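Local coordinates for PROBABLE CHAIN-FATTY-ACID-CoA LIGASE FADD13 (Mycobacterium tuberculosis, PDB 3T5B), which belongs to the AMP-binding enzymes of the ANL clan and is probably a CoA ligase of that family, at residues 49-54 / 75-80; 69-74 / 214-219; 235-240 / 261-266. All blocks are in the same frame, centred on the assembly; numbering follows the deposited sequence.

Contact 1 (49-54 / 75-80)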
loop_
_atom_site.group_PDB
_atom_site.type_symbol
_atom_site.label_atom_id
_atom_site.label_comp_id
_atom_site.label_asym_id
_atom_site.label_seq_id
_atom_site.Cartn_x
_atom_site.Cartn_y
_atom_site.Cartn_z
ATOM N N LEU A 49 -1.832 13.730 -21.665
ATOM C CA LEU A 49 -0.408 13.442 -21.805
ATOM C C LEU A 49 -0.147 12.135 -22.559
ATOM O O LEU A 49 0.920 11.535 -22.427
ATOM C CB LEU A 49 0.254 13.388 -20.424
ATOM C CG LEU A 49 0.847 14.688 -19.859
ATOM C CD1 LEU A 49 -0.032 15.878 -20.187
ATOM C CD2 LEU A 49 1.007 14.547 -18.357
ATOM N N GLY A 50 -1.130 11.691 -23.337
ATOM C CA GLY A 50 -0.973 10.475 -24.119
ATOM C C GLY A 50 -1.137 9.153 -23.394
ATOM O O GLY A 50 -0.961 8.089 -23.998
ATOM N N ILE A 51 -1.466 9.207 -22.108
ATOM C CA ILE A 51 -1.654 7.999 -21.317
ATOM C C ILE A 51 -2.942 7.266 -21.702
ATOM O O ILE A 51 -4.014 7.868 -21.728
ATOM C CB ILE A 51 -1.710 8.329 -19.816
ATOM C CG1 ILE A 51 -0.327 8.761 -19.334
ATOM C CG2 ILE A 51 -2.217 7.124 -19.030
ATOM C CD1 ILE A 51 0.753 7.715 -19.536
ATOM N N ALA A 52 -2.835 5.975 -22.007
ATOM C CA ALA A 52 -4.012 5.177 -22.374
ATOM C C ALA A 52 -3.994 3.813 -21.682
ATOM O O ALA A 52 -3.043 3.484 -20.983
ATOM C CB ALA A 52 -4.091 4.991 -23.894
ATOM N N LYS A 53 -5.051 3.032 -21.891
ATOM C CA LYS A 53 -5.187 1.710 -21.294
ATOM C C LYS A 53 -3.917 0.868 -21.427
ATOM O O LYS A 53 -3.486 0.556 -22.529
ATOM C CB LYS A 53 -6.360 0.979 -21.943
ATOM C CG LYS A 53 -6.621 -0.409 -21.392
ATOM C CD LYS A 53 -7.738 -1.102 -22.172
ATOM C CE LYS A 53 -7.990 -2.512 -21.664
ATOM N NZ LYS A 53 -9.035 -3.199 -22.468
ATOM N N GLY A 54 -3.317 0.511 -20.295
ATOM C CA GLY A 54 -2.110 -0.299 -20.322
ATOM C C GLY A 54 -0.818 0.470 -20.112
ATOM O O GLY A 54 0.167 -0.097 -19.648
ATOM N N ALA A 75 -6.443 4.303 -12.529
ATOM C CA ALA A 75 -7.323 3.148 -12.388
ATOM C C ALA A 75 -8.551 3.274 -13.283
ATOM O O ALA A 75 -8.952 2.314 -13.932
ATOM C CB ALA A 75 -7.761 3.016 -10.934
ATOM N N LYS A 76 -9.151 4.460 -13.302
ATOM C CA LYS A 76 -10.334 4.709 -14.121
ATOM C C LYS A 76 -10.031 4.694 -15.626
ATOM O O LYS A 76 -10.929 4.531 -16.453
ATOM C CB LYS A 76 -10.961 6.058 -13.748
ATOM C CG LYS A 76 -11.521 6.105 -12.342
ATOM C CD LYS A 76 -12.318 7.380 -12.086
ATOM C CE LYS A 76 -13.008 7.320 -10.727
ATOM N NZ LYS A 76 -13.720 8.592 -10.379
ATOM N N LEU A 77 -8.763 4.861 -15.974
ATOM C CA LEU A 77 -8.343 4.883 -17.369
ATOM C C LEU A 77 -7.880 3.516 -17.818
ATOM O O LEU A 77 -7.765 3.258 -19.015
ATOM C CB LEU A 77 -7.183 5.859 -17.538
ATOM C CG LEU A 77 -7.351 7.117 -18.382
ATOM C CD1 LEU A 77 -8.750 7.677 -18.297
ATOM C CD2 LEU A 77 -6.331 8.119 -17.893
ATOM N N GLY A 78 -7.599 2.649 -16.850
ATOM C CA GLY A 78 -7.104 1.323 -17.168
ATOM C C GLY A 78 -5.596 1.418 -17.300
ATOM O O GLY A 78 -4.942 0.518 -17.841
ATOM N N ALA A 79 -5.053 2.536 -16.811
ATOM C CA ALA A 79 -3.618 2.802 -16.840
ATOM C C ALA A 79 -2.943 2.139 -15.647
ATOM O O ALA A 79 -3.606 1.710 -14.697
ATOM C CB ALA A 79 -3.354 4.297 -16.823
ATOM N N VAL A 80 -1.618 2.079 -15.692
ATOM C CA VAL A 80 -0.854 1.430 -14.642
ATOM C C VAL A 80 0.113 2.352 -13.935
ATOM O O VAL A 80 1.020 2.908 -14.555
ATOM C CB VAL A 80 -0.051 0.242 -15.215
ATOM C CG1 VAL A 80 0.613 -0.533 -14.079
ATOM C CG2 VAL A 80 -0.968 -0.658 -16.028
#
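Gly-54 N donates to Gly-78 O across 2.9 Å, and this backbone hydrogen bond is the polar link between loop 49-54 and the end of helix 65-77. The donor stands 43° out of the carbonyl plane, and the bond is moderately bent, at 151° N-H...O. The tight side is apolar. Ile-51 sets its CG2 branch against Ala-79 CB at 3.8 Å; chi1 of -70° places that methyl anti to the backbone N and turns it inward. Leu-77 CD2 lies a little farther from the same methyl, at 4.4 Å, and Leu-46 of helix 32-48 touches both Ile-51 and Leu-77. Farther along the chain, Val-80 CG2 rests on Gly-54 O at 3.8 Å. The loose side begins at Lys-53, whose CA passes the carbonyl oxygens of Leu-77 and Gly-78, but whose fully extended chain leads its end away from the helix terminus; the residue is exposed. Ala-52, also exposed, turns its methyl away from helix 65-77. The CA atoms of Lys-53 and Gly-78, 4.6 Å apart, are the closest CA pair across the two segments. Both segments leave helices through Schellman motifs, with Gly-50 and Gly-78 as the C-prime residues of positive phi, and lead into the neighbouring parallel strands 56-60 and 80-83: the helix-to-strand turns of an alpha/beta sheet.

Contact 2 (69-74 / 214-219)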
loop_
_atom_site.group_PDB
_atom_site.type_symbol
_atom_site.label_atom_id
_atom_site.label_comp_id
_atom_site.label_asym_id
_atom_site.label_seq_id
_atom_site.Cartn_x
_atom_site.Cartn_y
_atom_site.Cartn_z
ATOM N N CYS A 69 -5.159 10.494 -5.819
ATOM C CA CYS A 69 -6.025 10.777 -6.951
ATOM C C CYS A 69 -5.385 10.463 -8.294
ATOM O O CYS A 69 -6.080 10.280 -9.290
ATOM C CB CYS A 69 -6.490 12.234 -6.897
ATOM S SG CYS A 69 -7.487 12.595 -5.414
ATOM N N LEU A 70 -4.060 10.389 -8.327
ATOM C CA LEU A 70 -3.366 10.065 -9.569
ATOM C C LEU A 70 -3.524 8.580 -9.904
ATOM O O LEU A 70 -3.859 8.238 -11.034
ATOM C CB LEU A 70 -1.879 10.432 -9.478
ATOM C CG LEU A 70 -1.592 11.897 -9.825
ATOM C CD1 LEU A 70 -0.178 12.280 -9.396
ATOM C CD2 LEU A 70 -1.812 12.109 -11.325
ATOM N N PHE A 71 -3.299 7.692 -8.937
ATOM C CA PHE A 71 -3.462 6.287 -9.261
ATOM C C PHE A 71 -4.949 5.949 -9.383
ATOM O O PHE A 71 -5.312 5.036 -10.123
ATOM C CB PHE A 71 -2.720 5.385 -8.263
ATOM C CG PHE A 71 -3.346 5.289 -6.913
ATOM C CD1 PHE A 71 -4.529 4.586 -6.726
ATOM C CD2 PHE A 71 -2.717 5.851 -5.806
ATOM C CE1 PHE A 71 -5.075 4.435 -5.450
ATOM C CE2 PHE A 71 -3.251 5.707 -4.524
ATOM C CZ PHE A 71 -4.434 4.996 -4.346
ATOM N N TYR A 72 -5.811 6.698 -8.690
ATOM C CA TYR A 72 -7.255 6.476 -8.812
ATOM C C TYR A 72 -7.688 6.867 -10.227
ATOM O O TYR A 72 -8.470 6.165 -10.861
ATOM C CB TYR A 72 -8.036 7.304 -7.791
ATOM C CG TYR A 72 -8.276 6.585 -6.492
ATOM C CD1 TYR A 72 -8.817 5.307 -6.478
ATOM C CD2 TYR A 72 -7.980 7.192 -5.272
ATOM C CE1 TYR A 72 -9.059 4.645 -5.280
ATOM C CE2 TYR A 72 -8.216 6.546 -4.072
ATOM C CZ TYR A 72 -8.753 5.269 -4.082
ATOM O OH TYR A 72 -8.963 4.616 -2.896
ATOM N N GLY A 73 -7.177 8.000 -10.708
ATOM C CA GLY A 73 -7.483 8.445 -12.060
ATOM C C GLY A 73 -6.900 7.453 -13.061
ATOM O O GLY A 73 -7.521 7.154 -14.083
ATOM N N ALA A 74 -5.702 6.942 -12.770
ATOM C CA ALA A 74 -5.046 5.951 -13.631
ATOM C C ALA A 74 -5.923 4.692 -13.692
ATOM O O ALA A 74 -6.114 4.098 -14.755
ATOM C CB ALA A 74 -3.659 5.595 -13.072
ATOM N N THR A 214 -4.015 0.246 1.961
ATOM C CA THR A 214 -4.678 0.884 3.092
ATOM C C THR A 214 -5.584 1.989 2.537
ATOM O O THR A 214 -6.745 2.130 2.942
ATOM C CB THR A 214 -3.651 1.516 4.045
ATOM O OG1 THR A 214 -2.872 0.483 4.661
ATOM C CG2 THR A 214 -4.348 2.342 5.113
ATOM N N VAL A 215 -5.025 2.768 1.609
ATOM C CA VAL A 215 -5.735 3.859 0.955
ATOM C C VAL A 215 -6.944 3.269 0.260
ATOM O O VAL A 215 -8.071 3.773 0.382
ATOM C CB VAL A 215 -4.858 4.545 -0.132
ATOM C CG1 VAL A 215 -5.699 5.518 -0.955
ATOM C CG2 VAL A 215 -3.691 5.273 0.518
ATOM N N ILE A 216 -6.693 2.192 -0.471
ATOM C CA ILE A 216 -7.742 1.521 -1.204
ATOM C C ILE A 216 -8.850 1.019 -0.294
ATOM O O ILE A 216 -10.022 1.312 -0.538
ATOM C CB ILE A 216 -7.191 0.335 -2.027
ATOM C CG1 ILE A 216 -6.192 0.844 -3.068
ATOM C CG2 ILE A 216 -8.330 -0.399 -2.730
ATOM C CD1 ILE A 216 -6.758 1.873 -3.995
ATOM N N PHE A 217 -8.509 0.280 0.758
ATOM C CA PHE A 217 -9.575 -0.229 1.602
ATOM C C PHE A 217 -10.174 0.853 2.475
ATOM O O PHE A 217 -11.236 0.667 3.062
ATOM C CB PHE A 217 -9.133 -1.485 2.392
ATOM C CG PHE A 217 -8.433 -1.219 3.697
ATOM C CD1 PHE A 217 -9.138 -0.786 4.810
ATOM C CD2 PHE A 217 -7.083 -1.507 3.837
ATOM C CE1 PHE A 217 -8.513 -0.651 6.050
ATOM C CE2 PHE A 217 -6.443 -1.377 5.073
ATOM C CZ PHE A 217 -7.161 -0.949 6.181
ATOM N N SER A 218 -9.510 2.002 2.534
ATOM C CA SER A 218 -10.063 3.108 3.295
ATOM C C SER A 218 -11.251 3.577 2.476
ATOM O O SER A 218 -12.308 3.887 3.009
ATOM C CB SER A 218 -9.051 4.241 3.433
ATOM O OG SER A 218 -8.117 3.950 4.450
ATOM N N ALA A 219 -11.076 3.598 1.163
ATOM C CA ALA A 219 -12.142 4.027 0.272
ATOM C C ALA A 219 -13.259 2.987 0.218
ATOM O O ALA A 219 -14.423 3.343 0.153
ATOM C CB ALA A 219 -11.585 4.285 -1.127
HETATM O O HOH W 1 -9.028 6.481 -0.534
#
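Phe-71 and Tyr-72, neighbours on helix 65-77, reach across to Val-215, Ile-216 and Ala-219 of helix 209-221. The segment axes come no nearer than 12.0 Å and cross at -72°, a separation bridged by the two large rings. Phe-71 points its CZ end at Val-215, whose CG1 methyl lies at the ring edge, near the plane, 3.7 Å from CZ; the two side chains meet from opposite directions. Its first torsion, 73°, holds the ring between the backbone N and the carbonyl carbon and aims it at the other helix. The chief bump of helix 209-221 is Ile-216 CD1, which fills the hollow between the rings: it lies 3.4 Å from Phe-71 CE1 and 3.8 Å from Tyr-72 CE1, oblique to both. The rings brace one another behind it, Phe-71 CE1 standing over the centre of one face of Tyr-72. The phenol end of Tyr-72 is itself a bump, set into the dip left by the small Ala-219, with OH 3.2 Å from Ala-219 CB, while Val-215 CG1 borders it on the CE2 side. This buried hydroxyl is served by a water that lies 3.0 Å from Tyr-72 OH and donates to Val-215 O, tying the tyrosine to a carbonyl of the facing helix. Phe-160 meets Phe-71 edge-to-face, and Ile-4 of helix 4-14 touches both Tyr-72 and Ile-216, so further elements enclose the joint. The arrangement is a steeply crossed, aromatic-filled helix-helix interface in the core of the AMP-binding enzyme fold, joining helices associated with separate beta-sheets.

Contact 3 (235-240 / 261-266)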
loop_
_atom_site.group_PDB
_atom_site.type_symbol
_atom_site.label_atom_id
_atom_site.label_comp_id
_atom_site.label_asym_id
_atom_site.label_seq_id
_atom_site.Cartn_x
_atom_site.Cartn_y
_atom_site.Cartn_z
ATOM N N LYS A 235 5.604 14.060 17.133
ATOM C CA LYS A 235 4.305 14.699 16.983
ATOM C C LYS A 235 3.149 13.743 16.714
ATOM O O LYS A 235 1.989 14.155 16.724
ATOM C CB LYS A 235 4.373 15.726 15.855
ATOM C CG LYS A 235 5.378 16.839 16.074
ATOM C CD LYS A 235 5.372 17.781 14.884
ATOM C CE LYS A 235 6.194 19.036 15.140
ATOM N NZ LYS A 235 5.973 20.068 14.078
ATOM N N VAL A 236 3.467 12.475 16.480
ATOM C CA VAL A 236 2.460 11.461 16.180
ATOM C C VAL A 236 1.249 11.447 17.110
ATOM O O VAL A 236 0.112 11.507 16.653
ATOM C CB VAL A 236 3.079 10.057 16.187
ATOM C CG1 VAL A 236 2.048 9.042 15.747
ATOM C CG2 VAL A 236 4.281 10.019 15.272
ATOM N N TRP A 237 1.500 11.357 18.410
ATOM C CA TRP A 237 0.436 11.326 19.405
ATOM C C TRP A 237 -0.532 12.499 19.332
ATOM O O TRP A 237 -1.736 12.332 19.525
ATOM C CB TRP A 237 1.047 11.267 20.796
ATOM C CG TRP A 237 1.631 9.948 21.105
ATOM C CD1 TRP A 237 2.874 9.699 21.603
ATOM C CD2 TRP A 237 0.988 8.679 20.967
ATOM N NE1 TRP A 237 3.048 8.349 21.788
ATOM C CE2 TRP A 237 1.906 7.697 21.406
ATOM C CE3 TRP A 237 -0.275 8.275 20.517
ATOM C CZ2 TRP A 237 1.601 6.332 21.409
ATOM C CZ3 TRP A 237 -0.580 6.917 20.519
ATOM C CH2 TRP A 237 0.359 5.961 20.963
ATOM N N SER A 238 0.003 13.684 19.065
ATOM C CA SER A 238 -0.804 14.892 18.971
ATOM C C SER A 238 -1.713 14.807 17.763
ATOM O O SER A 238 -2.881 15.174 17.825
ATOM C CB SER A 238 0.098 16.127 18.853
ATOM O OG SER A 238 0.996 16.196 19.946
ATOM N N LEU A 239 -1.170 14.334 16.651
ATOM C CA LEU A 239 -1.972 14.190 15.449
ATOM C C LEU A 239 -3.081 13.189 15.775
ATOM O O LEU A 239 -4.263 13.455 15.541
ATOM C CB LEU A 239 -1.115 13.668 14.294
ATOM C CG LEU A 239 -1.905 13.431 13.007
ATOM C CD1 LEU A 239 -2.617 14.719 12.602
ATOM C CD2 LEU A 239 -0.975 12.952 11.909
ATOM N N ILE A 240 -2.679 12.050 16.340
ATOM C CA ILE A 240 -3.606 10.990 16.721
ATOM C C ILE A 240 -4.740 11.491 17.601
ATOM O O ILE A 240 -5.887 11.090 17.424
ATOM C CB ILE A 240 -2.880 9.845 17.461
ATOM C CG1 ILE A 240 -2.075 9.022 16.462
ATOM C CG2 ILE A 240 -3.881 8.951 18.178
ATOM C CD1 ILE A 240 -1.253 7.944 17.103
ATOM N N VAL A 261 8.409 8.751 24.565
ATOM C CA VAL A 261 8.053 10.166 24.592
ATOM C C VAL A 261 7.296 10.528 25.874
ATOM O O VAL A 261 6.505 9.738 26.386
ATOM C CB VAL A 261 7.187 10.527 23.354
ATOM C CG1 VAL A 261 5.889 9.751 23.396
ATOM C CG2 VAL A 261 6.912 12.026 23.305
ATOM N N PRO A 262 7.547 11.727 26.419
ATOM C CA PRO A 262 6.861 12.139 27.645
ATOM C C PRO A 262 5.352 12.212 27.442
ATOM O O PRO A 262 4.577 12.001 28.378
ATOM C CB PRO A 262 7.485 13.502 27.944
ATOM C CG PRO A 262 7.818 14.023 26.569
ATOM C CD PRO A 262 8.417 12.805 25.918
ATOM N N GLU A 263 4.946 12.509 26.211
ATOM C CA GLU A 263 3.534 12.601 25.866
ATOM C C GLU A 263 2.834 11.323 26.295
ATOM O O GLU A 263 1.775 11.353 26.920
ATOM C CB GLU A 263 3.365 12.763 24.357
ATOM C CG GLU A 263 4.062 13.964 23.749
ATOM C CD GLU A 263 4.015 13.937 22.232
ATOM O OE1 GLU A 263 4.655 13.042 21.639
ATOM O OE2 GLU A 263 3.333 14.801 21.636
ATOM N N PHE A 264 3.444 10.195 25.948
ATOM C CA PHE A 264 2.886 8.895 26.273
ATOM C C PHE A 264 2.475 8.784 27.732
ATOM O O PHE A 264 1.432 8.208 28.033
ATOM C CB PHE A 264 3.881 7.778 25.949
ATOM C CG PHE A 264 3.404 6.425 26.375
ATOM C CD1 PHE A 264 2.296 5.847 25.764
ATOM C CD2 PHE A 264 3.993 5.771 27.450
ATOM C CE1 PHE A 264 1.778 4.644 26.216
ATOM C CE2 PHE A 264 3.482 4.564 27.913
ATOM C CZ PHE A 264 2.366 4.004 27.295
ATOM N N ALA A 265 3.309 9.324 28.623
ATOM C CA ALA A 265 3.061 9.307 30.067
ATOM C C ALA A 265 1.638 8.854 30.306
ATOM O O ALA A 265 1.381 7.700 30.656
ATOM C CB ALA A 265 3.271 10.697 30.646
ATOM N N GLU A 266 0.712 9.781 30.110
ATOM C CA GLU A 266 -0.695 9.475 30.241
ATOM C C GLU A 266 -1.451 10.300 29.220
ATOM O O GLU A 266 -1.979 11.366 29.538
ATOM C CB GLU A 266 -1.219 9.789 31.641
ATOM C CG GLU A 266 -2.677 9.361 31.822
ATOM C CD GLU A 266 -3.203 9.576 33.233
ATOM O OE1 GLU A 266 -3.267 10.746 33.677
ATOM O OE2 GLU A 266 -3.554 8.569 33.891
#
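The first turn of helix 236-242 faces a short helical turn at 262-264 that lacks the regular bonds, the nearest CA atoms being those of Trp-237 and Glu-263, 7.3 Å apart. Trp-237 carries most of the helix's side of the contact. Its five-membered ring is met at the edge, near the indole plane, by Val-261 CG1, 3.5 Å from CD1, and by Glu-263 OE1, 3.8 Å from CD1. The valine methyl is put there by chi1 of 63°, which sets CG1 between the backbone N and the carbonyl carbon. The carboxylate of Glu-263 is turned 74° from the indole, so the two flat groups stand nearly upright to each other rather than stacking. The extended glutamate chain runs past the tryptophan, and its other oxygen, OE2, receives a weak hydrogen bond from Ser-238 OG at 3.2 Å. One carboxylate thus reaches two successive residues of the helix, one through a C-H edge and the other through a hydroxyl. The indole N-H is used by Met-258 O, at the end of helix 252-258, which would limit the rotation of the ring. Farther along the indole, Phe-264 CD1 lies 4.4 Å from Trp-237 CZ2, a looser touch; the phenylalanine ring also makes a cation-pi contact with Lys-293. At this partly exposed place, a buried tryptophan is edged by a surface turn. Helix 236-242 precedes strand 247-250 and the turn precedes strand 274-277, two adjacent parallel strands, so the contact joins connecting segments of an alpha/beta layer within the AMP-binding enzyme fold.

Contacts 1 and 2 share helix 65-77: Ala-79 N of contact 1 reaches Ala-74 O of contact 2 at 2.8 Å, a probable hydrogen bond, and their centres are about 15 Å apart. Contact 2, its centre about 10 Å from the centre of the chain, is wholly buried and relies on rings, methyls and one bridging water. Contact 1 is buried on its apolar side but runs out to exposed residues, and its polar link is between backbones. Contact 3 is the surface member, where a weak side-chain bond to a carboxylate joins the tryptophan packing; it lies across the chain's centre from contact 1, their centres about 42 Å apart.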